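Methanol--corrinoid protein co-methyltransferase (Methanosarcina barkeri, PDB 2I2X) catalyses the transfer of the methyl group of methanol to the cob(I)amide carried by its corrinoid partner protein, a zinc-dependent step of methanogenesis. Local coordinates at residues Y376-S381 with K394-E399; N273-A278 with A367-Y372; D68-M73 with T107-Y112. One frame throughout, in Å; residues are numbered along the deposited sequence.

Contact 1 of 3, residues Y376-S381 with K394-E399; sequences YRVGQS and KNAAIE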
loop_
_atom_site.group_PDB
_atom_site.type_symbol
_atom_site.label_atom_id
_atom_site.label_comp_id
_atom_site.label_asym_id
_atom_site.label_seq_id
_atom_site.Cartn_x
_atom_site.Cartn_y
_atom_site.Cartn_z
ATOM N N TYR A 376 4.546 -22.411 20.762
ATOM C CA TYR A 376 5.563 -23.008 21.624
ATOM C C TYR A 376 5.159 -24.450 21.956
ATOM O O TYR A 376 5.977 -25.368 21.905
ATOM C CB TYR A 376 5.727 -22.184 22.916
ATOM C CG TYR A 376 6.816 -22.689 23.826
ATOM C CD1 TYR A 376 6.549 -23.649 24.829
ATOM C CD2 TYR A 376 8.127 -22.229 23.676
ATOM C CE1 TYR A 376 7.595 -24.145 25.659
ATOM C CE2 TYR A 376 9.167 -22.686 24.492
ATOM C CZ TYR A 376 8.917 -23.645 25.471
ATOM O OH TYR A 376 9.988 -24.066 26.241
ATOM N N ARG A 377 3.891 -24.630 22.291
ATOM C CA ARG A 377 3.348 -25.939 22.632
ATOM C C ARG A 377 3.510 -26.906 21.438
ATOM O O ARG A 377 3.951 -28.052 21.619
ATOM C CB ARG A 377 1.891 -25.795 23.075
ATOM C CG ARG A 377 1.171 -27.069 23.404
ATOM C CD ARG A 377 -0.273 -26.815 23.841
ATOM N NE ARG A 377 -1.099 -28.030 23.813
ATOM C CZ ARG A 377 -2.377 -28.099 24.220
ATOM N NH1 ARG A 377 -3.007 -27.025 24.688
ATOM N NH2 ARG A 377 -3.041 -29.250 24.140
ATOM N N VAL A 378 3.201 -26.434 20.229
ATOM C CA VAL A 378 3.391 -27.240 19.036
ATOM C C VAL A 378 4.862 -27.528 18.870
ATOM O O VAL A 378 5.231 -28.640 18.569
ATOM C CB VAL A 378 2.823 -26.580 17.776
ATOM C CG1 VAL A 378 3.273 -27.334 16.509
ATOM C CG2 VAL A 378 1.297 -26.506 17.859
ATOM N N GLY A 379 5.697 -26.526 19.129
ATOM C CA GLY A 379 7.142 -26.722 19.293
ATOM C C GLY A 379 7.526 -27.918 20.179
ATOM O O GLY A 379 8.385 -28.727 19.777
ATOM N N GLN A 380 6.908 -28.028 21.365
ATOM C CA GLN A 380 7.244 -29.091 22.334
ATOM C C GLN A 380 6.863 -30.485 21.802
ATOM O O GLN A 380 7.535 -31.492 22.098
ATOM C CB GLN A 380 6.554 -28.878 23.692
ATOM C CG GLN A 380 7.146 -27.789 24.557
ATOM C CD GLN A 380 6.240 -27.399 25.728
ATOM O OE1 GLN A 380 5.034 -27.168 25.561
ATOM N NE2 GLN A 380 6.823 -27.301 26.916
ATOM N N SER A 381 5.797 -30.527 21.010
ATOM C CA SER A 381 5.273 -31.782 20.536
ATOM C C SER A 381 6.181 -32.299 19.431
ATOM O O SER A 381 6.274 -33.517 19.200
ATOM C CB SER A 381 3.828 -31.624 20.051
ATOM O OG SER A 381 3.785 -31.054 18.761
ATOM N N LYS A 394 3.555 -35.810 12.720
ATOM C CA LYS A 394 2.252 -36.289 13.181
ATOM C C LYS A 394 1.921 -35.685 14.554
ATOM O O LYS A 394 0.774 -35.286 14.775
ATOM C CB LYS A 394 2.204 -37.807 13.204
ATOM C CG LYS A 394 0.856 -38.419 13.565
ATOM C CD LYS A 394 0.750 -39.867 13.026
ATOM C CE LYS A 394 1.529 -40.924 13.890
ATOM N NZ LYS A 394 1.077 -40.993 15.333
ATOM N N ASN A 395 2.913 -35.598 15.454
ATOM C CA ASN A 395 2.686 -35.039 16.787
ATOM C C ASN A 395 2.146 -33.596 16.659
ATOM O O ASN A 395 1.190 -33.214 17.336
ATOM C CB ASN A 395 3.974 -35.044 17.630
ATOM C CG ASN A 395 4.457 -36.480 18.017
ATOM O OD1 ASN A 395 3.739 -37.471 17.856
ATOM N ND2 ASN A 395 5.678 -36.563 18.533
ATOM N N ALA A 396 2.732 -32.829 15.748
ATOM C CA ALA A 396 2.406 -31.430 15.594
ATOM C C ALA A 396 0.974 -31.313 15.116
ATOM O O ALA A 396 0.191 -30.520 15.652
ATOM C CB ALA A 396 3.386 -30.740 14.620
ATOM N N ALA A 397 0.625 -32.112 14.124
ATOM C CA ALA A 397 -0.718 -32.144 13.574
ATOM C C ALA A 397 -1.763 -32.480 14.636
ATOM O O ALA A 397 -2.833 -31.864 14.675
ATOM C CB ALA A 397 -0.769 -33.170 12.424
ATOM N N ILE A 398 -1.455 -33.447 15.505
ATOM C CA ILE A 398 -2.414 -33.880 16.538
ATOM C C ILE A 398 -2.479 -32.867 17.671
ATOM O O ILE A 398 -3.551 -32.616 18.227
ATOM C CB ILE A 398 -2.112 -35.317 17.078
ATOM C CG1 ILE A 398 -2.465 -36.363 16.005
ATOM C CG2 ILE A 398 -2.897 -35.597 18.378
ATOM C CD1 ILE A 398 -1.865 -37.772 16.274
ATOM N N GLU A 399 -1.317 -32.312 18.019
ATOM C CA GLU A 399 -1.235 -31.271 19.025
ATOM C C GLU A 399 -2.020 -30.038 18.566
ATOM O O GLU A 399 -2.688 -29.368 19.368
ATOM C CB GLU A 399 0.216 -30.886 19.285
ATOM C CG GLU A 399 0.410 -30.064 20.544
ATOM C CD GLU A 399 0.300 -30.875 21.823
ATOM O OE1 GLU A 399 0.527 -32.115 21.794
ATOM O OE2 GLU A 399 -0.003 -30.256 22.869
#

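Contact 2 of 3, residues N273-A278 with A367-Y372; sequences NIIVKA and AYMLAY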
loop_
_atom_site.group_PDB
_atom_site.type_symbol
_atom_site.label_atom_id
_atom_site.label_comp_id
_atom_site.label_asym_id
_atom_site.label_seq_id
_atom_site.Cartn_x
_atom_site.Cartn_y
_atom_site.Cartn_z
ATOM N N ASN A 273 7.151 -19.954 11.011
ATOM C CA ASN A 273 8.414 -19.517 11.635
ATOM C C ASN A 273 8.286 -19.262 13.132
ATOM O O ASN A 273 9.283 -19.366 13.881
ATOM C CB ASN A 273 9.000 -18.281 10.954
ATOM C CG ASN A 273 9.557 -18.572 9.571
ATOM O OD1 ASN A 273 9.743 -19.734 9.181
ATOM N ND2 ASN A 273 9.792 -17.507 8.797
ATOM N N ILE A 274 7.077 -18.938 13.587
ATOM C CA ILE A 274 6.916 -18.724 15.026
ATOM C C ILE A 274 7.221 -20.049 15.794
ATOM O O ILE A 274 7.946 -20.064 16.813
ATOM C CB ILE A 274 5.544 -18.092 15.393
ATOM C CG1 ILE A 274 5.394 -17.921 16.907
ATOM C CG2 ILE A 274 4.367 -18.934 14.831
ATOM C CD1 ILE A 274 6.327 -16.962 17.546
ATOM N N ILE A 275 6.673 -21.155 15.299
ATOM C CA ILE A 275 7.019 -22.454 15.868
ATOM C C ILE A 275 8.526 -22.695 15.750
ATOM O O ILE A 275 9.138 -23.117 16.697
ATOM C CB ILE A 275 6.222 -23.576 15.207
ATOM C CG1 ILE A 275 4.732 -23.357 15.438
ATOM C CG2 ILE A 275 6.613 -24.910 15.786
ATOM C CD1 ILE A 275 3.856 -24.019 14.420
ATOM N N VAL A 276 9.118 -22.379 14.604
ATOM C CA VAL A 276 10.531 -22.656 14.344
ATOM C C VAL A 276 11.466 -21.884 15.268
ATOM O O VAL A 276 12.487 -22.423 15.739
ATOM C CB VAL A 276 10.881 -22.409 12.838
ATOM C CG1 VAL A 276 12.370 -22.526 12.588
ATOM C CG2 VAL A 276 10.129 -23.394 11.933
ATOM N N LYS A 277 11.091 -20.627 15.543
ATOM C CA LYS A 277 11.814 -19.757 16.454
ATOM C C LYS A 277 11.800 -20.333 17.842
ATOM O O LYS A 277 12.849 -20.378 18.487
ATOM C CB LYS A 277 11.234 -18.338 16.476
ATOM C CG LYS A 277 12.041 -17.394 17.367
ATOM C CD LYS A 277 11.716 -15.949 17.133
ATOM C CE LYS A 277 12.592 -14.994 17.970
ATOM N NZ LYS A 277 12.232 -13.594 17.634
ATOM N N ALA A 278 10.626 -20.746 18.315
ATOM C CA ALA A 278 10.514 -21.402 19.630
ATOM C C ALA A 278 11.450 -22.617 19.780
ATOM O O ALA A 278 12.048 -22.814 20.834
ATOM C CB ALA A 278 9.066 -21.813 19.918
ATOM N N ALA A 367 -5.054 -18.513 13.231
ATOM C CA ALA A 367 -4.364 -17.523 14.017
ATOM C C ALA A 367 -4.170 -18.065 15.434
ATOM O O ALA A 367 -3.050 -17.992 16.001
ATOM C CB ALA A 367 -5.139 -16.238 14.010
ATOM N N TYR A 368 -5.248 -18.627 15.987
ATOM C CA TYR A 368 -5.214 -19.225 17.308
ATOM C C TYR A 368 -3.977 -20.104 17.569
ATOM O O TYR A 368 -3.306 -19.952 18.595
ATOM C CB TYR A 368 -6.495 -20.043 17.557
ATOM C CG TYR A 368 -6.652 -20.419 19.009
ATOM C CD1 TYR A 368 -7.294 -19.550 19.900
ATOM C CD2 TYR A 368 -6.129 -21.617 19.504
ATOM C CE1 TYR A 368 -7.409 -19.842 21.241
ATOM C CE2 TYR A 368 -6.259 -21.936 20.876
ATOM C CZ TYR A 368 -6.895 -21.032 21.727
ATOM O OH TYR A 368 -7.041 -21.310 23.052
ATOM N N MET A 369 -3.693 -21.030 16.654
ATOM C CA MET A 369 -2.555 -21.938 16.783
ATOM C C MET A 369 -1.230 -21.193 16.702
ATOM O O MET A 369 -0.249 -21.581 17.326
ATOM C CB MET A 369 -2.620 -23.013 15.692
ATOM C CG MET A 369 -1.571 -24.147 15.816
ATOM S SD MET A 369 0.019 -23.795 14.990
ATOM C CE MET A 369 -0.364 -24.266 13.320
ATOM N N LEU A 370 -1.191 -20.115 15.942
ATOM C CA LEU A 370 0.066 -19.442 15.690
ATOM C C LEU A 370 0.433 -18.485 16.811
ATOM O O LEU A 370 1.557 -17.977 16.848
ATOM C CB LEU A 370 -0.013 -18.707 14.354
ATOM C CG LEU A 370 0.790 -19.247 13.163
ATOM C CD1 LEU A 370 1.253 -20.629 13.359
ATOM C CD2 LEU A 370 0.045 -19.090 11.899
ATOM N N ALA A 371 -0.511 -18.246 17.727
ATOM C CA ALA A 371 -0.249 -17.450 18.943
ATOM C C ALA A 371 0.944 -18.036 19.736
ATOM O O ALA A 371 1.013 -19.231 19.954
ATOM C CB ALA A 371 -1.487 -17.378 19.798
ATOM N N TYR A 372 1.894 -17.190 20.122
ATOM C CA TYR A 372 3.209 -17.654 20.540
ATOM C C TYR A 372 3.148 -18.695 21.663
ATOM O O TYR A 372 3.997 -19.585 21.703
ATOM C CB TYR A 372 4.150 -16.481 20.890
ATOM C CG TYR A 372 3.800 -15.804 22.200
ATOM C CD1 TYR A 372 2.859 -14.770 22.240
ATOM C CD2 TYR A 372 4.376 -16.239 23.421
ATOM C CE1 TYR A 372 2.512 -14.169 23.460
ATOM C CE2 TYR A 372 4.028 -15.652 24.642
ATOM C CZ TYR A 372 3.098 -14.615 24.661
ATOM O OH TYR A 372 2.739 -14.029 25.871
#

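Contact 3 of 3, residues D68-M73 with T107-Y112; sequences DVMERM and TIMEKY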
loop_
_atom_site.group_PDB
_atom_site.type_symbol
_atom_site.label_atom_id
_atom_site.label_comp_id
_atom_site.label_asym_id
_atom_site.label_seq_id
_atom_site.Cartn_x
_atom_site.Cartn_y
_atom_site.Cartn_z
ATOM N N ASP A 68 15.101 3.766 -4.948
ATOM C CA ASP A 68 13.878 4.315 -4.344
ATOM C C ASP A 68 13.693 4.005 -2.848
ATOM O O ASP A 68 13.300 4.878 -2.048
ATOM C CB ASP A 68 12.659 3.837 -5.119
ATOM C CG ASP A 68 12.505 4.553 -6.440
ATOM O OD1 ASP A 68 13.353 5.429 -6.756
ATOM O OD2 ASP A 68 11.544 4.233 -7.173
ATOM N N VAL A 69 13.990 2.763 -2.498
ATOM C CA VAL A 69 13.987 2.284 -1.134
ATOM C C VAL A 69 15.034 2.998 -0.271
ATOM O O VAL A 69 14.699 3.515 0.807
ATOM C CB VAL A 69 14.286 0.747 -1.095
ATOM C CG1 VAL A 69 14.413 0.275 0.337
ATOM C CG2 VAL A 69 13.218 -0.041 -1.837
ATOM N N MET A 70 16.296 3.019 -0.705
ATOM C CA MET A 70 17.332 3.615 0.148
ATOM C C MET A 70 17.028 5.126 0.372
ATOM O O MET A 70 17.141 5.649 1.475
ATOM C CB MET A 70 18.747 3.406 -0.427
ATOM C CG MET A 70 19.200 1.922 -0.618
ATOM S SD MET A 70 19.118 0.917 0.896
ATOM C CE MET A 70 20.214 1.765 2.043
ATOM N N GLU A 71 16.617 5.797 -0.691
ATOM C CA GLU A 71 16.322 7.202 -0.640
ATOM C C GLU A 71 15.225 7.429 0.408
ATOM O O GLU A 71 15.395 8.231 1.321
ATOM C CB GLU A 71 15.940 7.707 -2.051
ATOM C CG GLU A 71 15.691 9.217 -2.175
ATOM C CD GLU A 71 16.897 10.094 -1.790
ATOM O OE1 GLU A 71 18.062 9.601 -1.812
ATOM O OE2 GLU A 71 16.649 11.291 -1.466
ATOM N N ARG A 72 14.141 6.664 0.337
ATOM C CA ARG A 72 13.078 6.860 1.290
ATOM C C ARG A 72 13.521 6.659 2.728
ATOM O O ARG A 72 13.153 7.434 3.601
ATOM C CB ARG A 72 11.880 5.959 1.011
ATOM C CG ARG A 72 10.706 6.388 1.902
ATOM C CD ARG A 72 10.126 7.766 1.406
ATOM N NE ARG A 72 8.707 7.546 1.365
ATOM C CZ ARG A 72 7.918 7.724 0.330
ATOM N NH1 ARG A 72 8.344 8.273 -0.781
ATOM N NH2 ARG A 72 6.655 7.394 0.460
ATOM N N MET A 73 14.287 5.602 2.978
ATOM C CA MET A 73 14.689 5.270 4.331
ATOM C C MET A 73 15.448 6.435 4.949
ATOM O O MET A 73 15.210 6.766 6.108
ATOM C CB MET A 73 15.531 3.992 4.370
ATOM C CG MET A 73 14.787 2.686 4.027
ATOM S SD MET A 73 13.221 2.471 4.906
ATOM C CE MET A 73 13.868 1.649 6.277
ATOM N N THR A 107 25.862 -2.335 -4.935
ATOM C CA THR A 107 26.636 -1.147 -5.278
ATOM C C THR A 107 25.909 0.104 -4.752
ATOM O O THR A 107 26.510 0.939 -4.084
ATOM C CB THR A 107 26.901 -1.043 -6.820
ATOM O OG1 THR A 107 27.655 -2.183 -7.285
ATOM C CG2 THR A 107 27.638 0.257 -7.170
ATOM N N ILE A 108 24.616 0.210 -5.040
ATOM C CA ILE A 108 23.823 1.341 -4.565
ATOM C C ILE A 108 23.736 1.347 -3.027
ATOM O O ILE A 108 23.910 2.405 -2.390
ATOM C CB ILE A 108 22.426 1.332 -5.201
ATOM C CG1 ILE A 108 22.540 1.684 -6.692
ATOM C CG2 ILE A 108 21.458 2.221 -4.430
ATOM C CD1 ILE A 108 21.401 1.153 -7.537
ATOM N N MET A 109 23.510 0.168 -2.446
ATOM C CA MET A 109 23.379 0.019 -0.998
ATOM C C MET A 109 24.628 0.494 -0.305
ATOM O O MET A 109 24.539 1.130 0.753
ATOM C CB MET A 109 23.066 -1.437 -0.595
ATOM C CG MET A 109 21.679 -1.922 -1.013
ATOM S SD MET A 109 21.383 -3.648 -0.553
ATOM C CE MET A 109 20.145 -4.039 -1.760
ATOM N N GLU A 110 25.786 0.201 -0.903
ATOM C CA GLU A 110 27.100 0.681 -0.387
ATOM C C GLU A 110 27.208 2.186 -0.449
ATOM O O GLU A 110 27.617 2.808 0.527
ATOM C CB GLU A 110 28.277 0.053 -1.124
ATOM C CG GLU A 110 28.629 -1.331 -0.588
ATOM C CD GLU A 110 29.246 -2.310 -1.618
ATOM O OE1 GLU A 110 29.230 -2.082 -2.845
ATOM O OE2 GLU A 110 29.745 -3.354 -1.169
ATOM N N LYS A 111 26.829 2.774 -1.578
ATOM C CA LYS A 111 26.873 4.214 -1.691
ATOM C C LYS A 111 26.077 4.879 -0.526
ATOM O O LYS A 111 26.572 5.831 0.094
ATOM C CB LYS A 111 26.412 4.676 -3.090
ATOM C CG LYS A 111 26.420 6.220 -3.302
ATOM C CD LYS A 111 25.593 6.710 -4.527
ATOM C CE LYS A 111 25.130 8.223 -4.414
ATOM N NZ LYS A 111 23.718 8.433 -3.844
ATOM N N TYR A 112 24.882 4.357 -0.208
ATOM C CA TYR A 112 24.054 4.920 0.859
ATOM C C TYR A 112 24.626 4.647 2.227
ATOM O O TYR A 112 24.605 5.524 3.091
ATOM C CB TYR A 112 22.606 4.420 0.796
ATOM C CG TYR A 112 21.760 5.204 -0.156
ATOM C CD1 TYR A 112 21.788 4.929 -1.530
ATOM C CD2 TYR A 112 20.944 6.258 0.303
ATOM C CE1 TYR A 112 21.029 5.652 -2.418
ATOM C CE2 TYR A 112 20.183 7.005 -0.583
ATOM C CZ TYR A 112 20.225 6.687 -1.946
ATOM O OH TYR A 112 19.469 7.402 -2.843
#

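Contact 1 of 3, residues Y376-S381 with K394-E399
Polar bonds hold both ends of this roughly antiparallel helix pair. At one end R377 and E399 form a salt bridge, NE to OE2, 2.7 Å. The R377 chain is extended, with CG anti to the backbone N (chi1 177°). E399 bends at chi2 (75°) and crosses it at about a right angle. The N-H points straight at OE2 (179°), which lies in the guanidinium plane and accepts through its anti lone pair. R377 has a second carboxylate partner, E406, which its NH1 meets. At the other end N395 ND2 donates to S381 O at 3.2 Å, nearly along the C=O axis. The same ND2 has its stronger partner in D385.

Packing contacts lie between these bonds. S381 points at the other helix, its OG 3.5 Å from A396 CA and 3.6 Å from E399 CB. S381 OG turns back to its own helix and donates to V378 O at 2.8 Å, so this buried hydroxyl is satisfied. V378 CG1 meets A396 CB. With S381 and A396 at the interface, the axes come within 8.5 Å.

Helices 372-383 and 389-409 form a helical hairpin. Helix 273-280 packs on V378 and Y376, and helix 416-430 lies against A397 and I398.

Contact 2 of 3, residues N273-A278 with A367-Y372
I274 is the main residue of this buried, apolar contact. It sits in the first turn of helix 273-280 and points at the 367-372 segment. Its two branches do different work. I274 CG2 lies 3.8 Å from L370 CD1 and also rests on the backbone, 3.6 Å from L370 O. CG1 is anti to the backbone N (chi1 178°). The chain then bends at chi2 (65°), which brings I274 CD1 to Y372 CB at 4.0 Å. Y372 offers only its CB here; the ring turns off elsewhere, and its OH bonds to D354 on helix 349-361.

L370 is the second residue. It reaches in with CD1, which faces the CG2 methyl of I274 and, more loosely, I275 CD1. The L370 carbonyl oxygen under I274 accepts a bond from Q305 NE2, so this buried polar atom is satisfied. Q305 OE1 also takes the N-H of Y372, and thus one side chain braces the backbone on both sides of A371.

I275 is the third. Its CG1 is anti to the carbonyl carbon, and the tip, I275 CD1, reaches M369 SD at 3.9 Å. M369 bends at both chi2 and chi3 and meets I275 at about a right angle.

Helix 273-280 packs against the turn that leads into helix 372-383, with A371 at its N-cap. The side chain of L370 is about 11 Å from that of the zinc ligand C269. Helix 240-259 touches I275 and M369, helix 349-361 backs A371 and Y372, and helix 372-383 adds A375 against I274 and I275.

Contact 3 of 3, residues D68-M73 with T107-Y112
The two helical segments run nearly parallel, 17° apart, with their axes 10.2 Å from each other at the closest point. M70 and Y112 are nearest across the gap, their CA atoms 6.9 Å apart. Both point at the opposite helix.

M70 lies over one face of the Y112 ring. M70 CB stands 3.5 Å from the centroid of that ring and 9° off the normal, a CH-pi contact centred on the face. The two side chains slide past each other in opposite directions. The methionine is folded at chi2 and chi3, which brings M70 CE to Y112 CB at 3.8 Å. M70 SD and CG make loose contacts with M109 CG and I108 CG2.

Helices 55-76 and 95-116 flank strand 80-86 in the chain and belong to the TIM barrel, so the pair is part of the repeating beta-alpha units of the barrel wall. L83 of that strand touches both M70 and M109 from the barrel side, and I118 also packs on M70.

E71 meets the tip of the same ring. Its CG is anti to the backbone N, and a bend at chi2 turns the carboxylate toward the phenol. Y112 OH donates to E71 OE1 at 2.8 Å, and OE1 accepts through its anti lone pair. OE1 lies at the ring edge, near the ring plane, while the carboxylate is turned 68° to the ring. OE2 of the same carboxylate accepts from Q75 NE2, one turn further along helix 55-76, and the two bonds together fix its rotation.

How the contacts relate
Along the chain contact 3 comes first, then contact 2, then contact 1. Contacts 1 and 2 are neighbours, with centres about 11 Å apart, and they touch. I275 of contact 2 packs on V378 and G379 of contact 1, and V378 also meets M369. Y372 of contact 2 lies at the start of helix 372-383, which carries Y376-S381, so the two form one continuous packed region. Contact 3 is separate, about 42 Å from contact 1 and about 33 Å from contact 2 between centres, and lies opposite contact 1 across the chain's centre. It packs early barrel helices together, whereas contact 1 pairs two C-terminal helices, and contact 2 sets helix 273-280 against the turn before them.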